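Local coordinates for uncharacterized protein (Pyrococcus furiosus, PDB 3WL4), which probably removes the acetyl group from an N-acetylated amino sugar by hydrolysis, at residues A138-L143 / Y190-P195. Numbering follows the deposited sequence.
Sequences APDPWL and YYTHKP. With CA (calcium ion), chain E; TAM (tris(hydroxyethyl)aminomethane), chain K.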
loop_
_atom_site.group_PDB
_atom_site.type_symbol
_atom_site.label_atom_id
_atom_site.label_comp_id
_atom_site.label_asym_id
_atom_site.label_seq_id
_atom_site.Cartn_x
_atom_site.Cartn_y
_atom_site.Cartn_z
ATOM N N ALA A 138 8.245 -25.013 -6.743
ATOM C CA ALA A 138 8.269 -23.538 -7.060
ATOM C C ALA A 138 9.676 -23.081 -7.386
ATOM O O ALA A 138 10.626 -23.791 -7.067
ATOM C CB ALA A 138 7.785 -22.780 -5.749
ATOM N N PRO A 139 9.823 -21.891 -7.971
ATOM C CA PRO A 139 11.209 -21.374 -8.203
ATOM C C PRO A 139 11.958 -21.090 -6.909
ATOM O O PRO A 139 11.319 -20.741 -5.879
ATOM C CB PRO A 139 11.020 -20.011 -8.919
ATOM C CG PRO A 139 9.560 -20.184 -9.601
ATOM C CD PRO A 139 8.771 -21.016 -8.504
ATOM N N ASP A 140 13.276 -21.314 -6.961
ATOM C CA ASP A 140 14.114 -20.972 -5.831
ATOM C C ASP A 140 14.271 -19.416 -5.784
ATOM O O ASP A 140 14.885 -18.803 -6.676
ATOM C CB ASP A 140 15.476 -21.590 -6.095
ATOM C CG ASP A 140 16.500 -21.351 -5.040
ATOM O OD1 ASP A 140 16.316 -20.450 -4.166
ATOM O OD2 ASP A 140 17.578 -22.058 -5.012
ATOM N N PRO A 141 13.705 -18.765 -4.768
ATOM C CA PRO A 141 13.783 -17.272 -4.778
ATOM C C PRO A 141 15.146 -16.737 -4.462
ATOM O O PRO A 141 15.331 -15.518 -4.649
ATOM C CB PRO A 141 12.751 -16.918 -3.615
ATOM C CG PRO A 141 12.913 -18.107 -2.607
ATOM C CD PRO A 141 13.005 -19.370 -3.586
ATOM N N TRP A 142 16.033 -17.575 -4.086
ATOM C CA TRP A 142 17.429 -17.152 -3.829
ATOM C C TRP A 142 18.366 -17.420 -5.008
ATOM O O TRP A 142 19.596 -17.179 -4.873
ATOM C CB TRP A 142 18.020 -17.879 -2.636
ATOM C CG TRP A 142 17.193 -17.573 -1.338
ATOM C CD1 TRP A 142 17.239 -16.424 -0.626
ATOM C CD2 TRP A 142 16.227 -18.447 -0.752
ATOM N NE1 TRP A 142 16.339 -16.520 0.469
ATOM C CE2 TRP A 142 15.700 -17.738 0.383
ATOM C CE3 TRP A 142 15.772 -19.735 -1.046
ATOM C CZ2 TRP A 142 14.746 -18.305 1.246
ATOM C CZ3 TRP A 142 14.773 -20.308 -0.194
ATOM C CH2 TRP A 142 14.280 -19.583 0.908
ATOM N N LEU A 143 17.803 -17.636 -6.207
ATOM C CA LEU A 143 18.721 -17.795 -7.411
ATOM C C LEU A 143 19.534 -16.552 -7.607
ATOM O O LEU A 143 18.970 -15.437 -7.682
ATOM C CB LEU A 143 17.778 -17.971 -8.587
ATOM C CG LEU A 143 18.582 -18.148 -9.937
ATOM C CD1 LEU A 143 19.397 -19.538 -9.908
ATOM C CD2 LEU A 143 17.562 -18.168 -11.095
ATOM N N TYR A 190 12.774 -25.418 -8.060
ATOM C CA TYR A 190 13.453 -25.508 -9.408
ATOM C C TYR A 190 14.045 -24.174 -9.756
ATOM O O TYR A 190 14.002 -23.228 -8.941
ATOM C CB TYR A 190 12.492 -26.050 -10.476
ATOM C CG TYR A 190 11.265 -25.253 -10.782
ATOM C CD1 TYR A 190 10.058 -25.392 -10.007
ATOM C CD2 TYR A 190 11.327 -24.289 -11.793
ATOM C CE1 TYR A 190 8.957 -24.669 -10.388
ATOM C CE2 TYR A 190 10.214 -23.536 -12.141
ATOM C CZ TYR A 190 9.013 -23.712 -11.433
ATOM O OH TYR A 190 7.888 -22.994 -11.805
ATOM N N TYR A 191 14.653 -24.014 -10.950
ATOM C CA TYR A 191 15.383 -22.798 -11.238
ATOM C C TYR A 191 16.401 -22.474 -10.183
ATOM O O TYR A 191 16.426 -21.324 -9.641
ATOM C CB TYR A 191 14.477 -21.575 -11.563
ATOM C CG TYR A 191 13.590 -21.547 -12.794
ATOM C CD1 TYR A 191 14.042 -22.049 -14.028
ATOM C CD2 TYR A 191 12.358 -20.882 -12.750
ATOM C CE1 TYR A 191 13.310 -21.898 -15.149
ATOM C CE2 TYR A 191 11.553 -20.758 -13.933
ATOM C CZ TYR A 191 12.096 -21.278 -15.120
ATOM O OH TYR A 191 11.384 -21.030 -16.229
ATOM N N THR A 192 17.232 -23.481 -9.853
ATOM C CA THR A 192 18.141 -23.342 -8.698
ATOM C C THR A 192 19.584 -23.454 -9.062
ATOM O O THR A 192 19.973 -24.294 -9.933
ATOM C CB THR A 192 17.725 -24.360 -7.594
ATOM O OG1 THR A 192 18.579 -24.109 -6.452
ATOM C CG2 THR A 192 17.962 -25.830 -8.042
ATOM N N HIS A 193 20.424 -22.638 -8.446
ATOM C CA HIS A 193 21.902 -22.768 -8.556
ATOM C C HIS A 193 22.436 -23.794 -7.555
ATOM O O HIS A 193 23.654 -24.147 -7.686
ATOM C CB HIS A 193 22.496 -21.351 -8.377
ATOM C CG HIS A 193 23.963 -21.205 -8.070
ATOM N ND1 HIS A 193 24.482 -20.667 -6.917
ATOM C CD2 HIS A 193 25.028 -21.463 -8.914
ATOM C CE1 HIS A 193 25.808 -20.628 -7.037
ATOM N NE2 HIS A 193 26.171 -21.132 -8.218
ATOM N N LYS A 194 21.612 -24.225 -6.579
ATOM C CA LYS A 194 22.152 -25.116 -5.530
ATOM C C LYS A 194 21.272 -26.348 -5.498
ATOM O O LYS A 194 20.669 -26.731 -4.459
ATOM C CB LYS A 194 22.178 -24.379 -4.147
ATOM C CG LYS A 194 23.261 -23.282 -4.087
ATOM C CD LYS A 194 24.694 -23.865 -4.092
ATOM C CE LYS A 194 25.728 -22.729 -3.893
ATOM N NZ LYS A 194 27.020 -23.458 -3.940
ATOM N N PRO A 195 21.190 -27.104 -6.612
ATOM C CA PRO A 195 20.372 -28.295 -6.542
ATOM C C PRO A 195 21.052 -29.383 -5.661
ATOM O O PRO A 195 22.295 -29.416 -5.639
ATOM C CB PRO A 195 20.358 -28.815 -8.048
ATOM C CG PRO A 195 21.728 -28.321 -8.539
ATOM C CD PRO A 195 21.952 -26.896 -7.894
HETATM CA CA CA E . 28.261 -21.095 -9.279
HETATM C C TAM K . 10.008 -16.877 -19.218
HETATM C C1 TAM K . 10.089 -15.395 -19.360
HETATM C C2 TAM K . 11.014 -17.653 -18.471
HETATM C C3 TAM K . 9.926 -17.510 -20.550
HETATM C C4 TAM K . 11.060 -14.975 -18.352
HETATM C C5 TAM K . 11.020 -16.899 -17.110
HETATM C C6 TAM K . 8.843 -17.020 -21.363
HETATM N N TAM K . 8.649 -17.065 -18.384
HETATM O O4 TAM K . 9.951 -14.762 -17.294
HETATM O O5 TAM K . 11.567 -17.884 -16.527
HETATM O O6 TAM K . 8.606 -15.589 -21.705
HETATM O O HOH W 1 14.476 -19.361 -9.270
HETATM O O HOH W 2 19.591 -20.877 -6.499
HETATM O O HOH W 3 30.419 -21.401 -8.625
HETATM O O HOH W 4 28.068 -20.626 -7.035
HETATM O O HOH W 5 27.863 -22.594 -11.135
#
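The Tyr190 ring lies alongside Pro139, with the proline N over one ring face near its rim and the proline CD 4.0 Å from Tyr190 CZ. Its hydroxyl is hydrogen-bonded to the backbone oxygen of Ile37. Tyr191 meets the same proline differently, offering its ring edge to Pro139 CB, while its hydroxyl is hydrogen-bonded to Asp43, which also holds the bound tris-type molecule. The backbones add a parallel bridge, Tyr190 N to Ala138 O at 2.9 Å and Asp140 N to Tyr190 O at 2.8 Å.

Where the strand pairing ends, a side chain takes over, and Asp140 illustrates how one carboxylate can join two loops. With CG anti to the backbone N (chi1 180°), the group reaches across, and OD2 receives the Thr192 hydroxyl, OG1, on its anti lone pair at 2.7 Å. A water bridges OD2 to His193 N. The other oxygen closes an Asx turn by accepting Trp142 N from above the carboxylate plane, and Thr192 OG1 in turn accepts Lys194 N in an ST turn. With an alanine at Asp140, Trp142 N and the Thr192 hydroxyl would probably lose their acceptor and the Asx turn its closing bond, leaving that hydroxyl freer to turn. Leu143 CD1 packs 3.9 Å from His193 CB, and His193 NE2 binds a calcium ion at 2.3 Å together with Asp265 of a second subunit.

The contact lies at the C-terminal ends of the paired strands 135-139 and 186-190, the latter outermost in the chain's parallel sheet, with helix 149-164 against Ala138 and Pro139 and helix 43-57 against the two tyrosines.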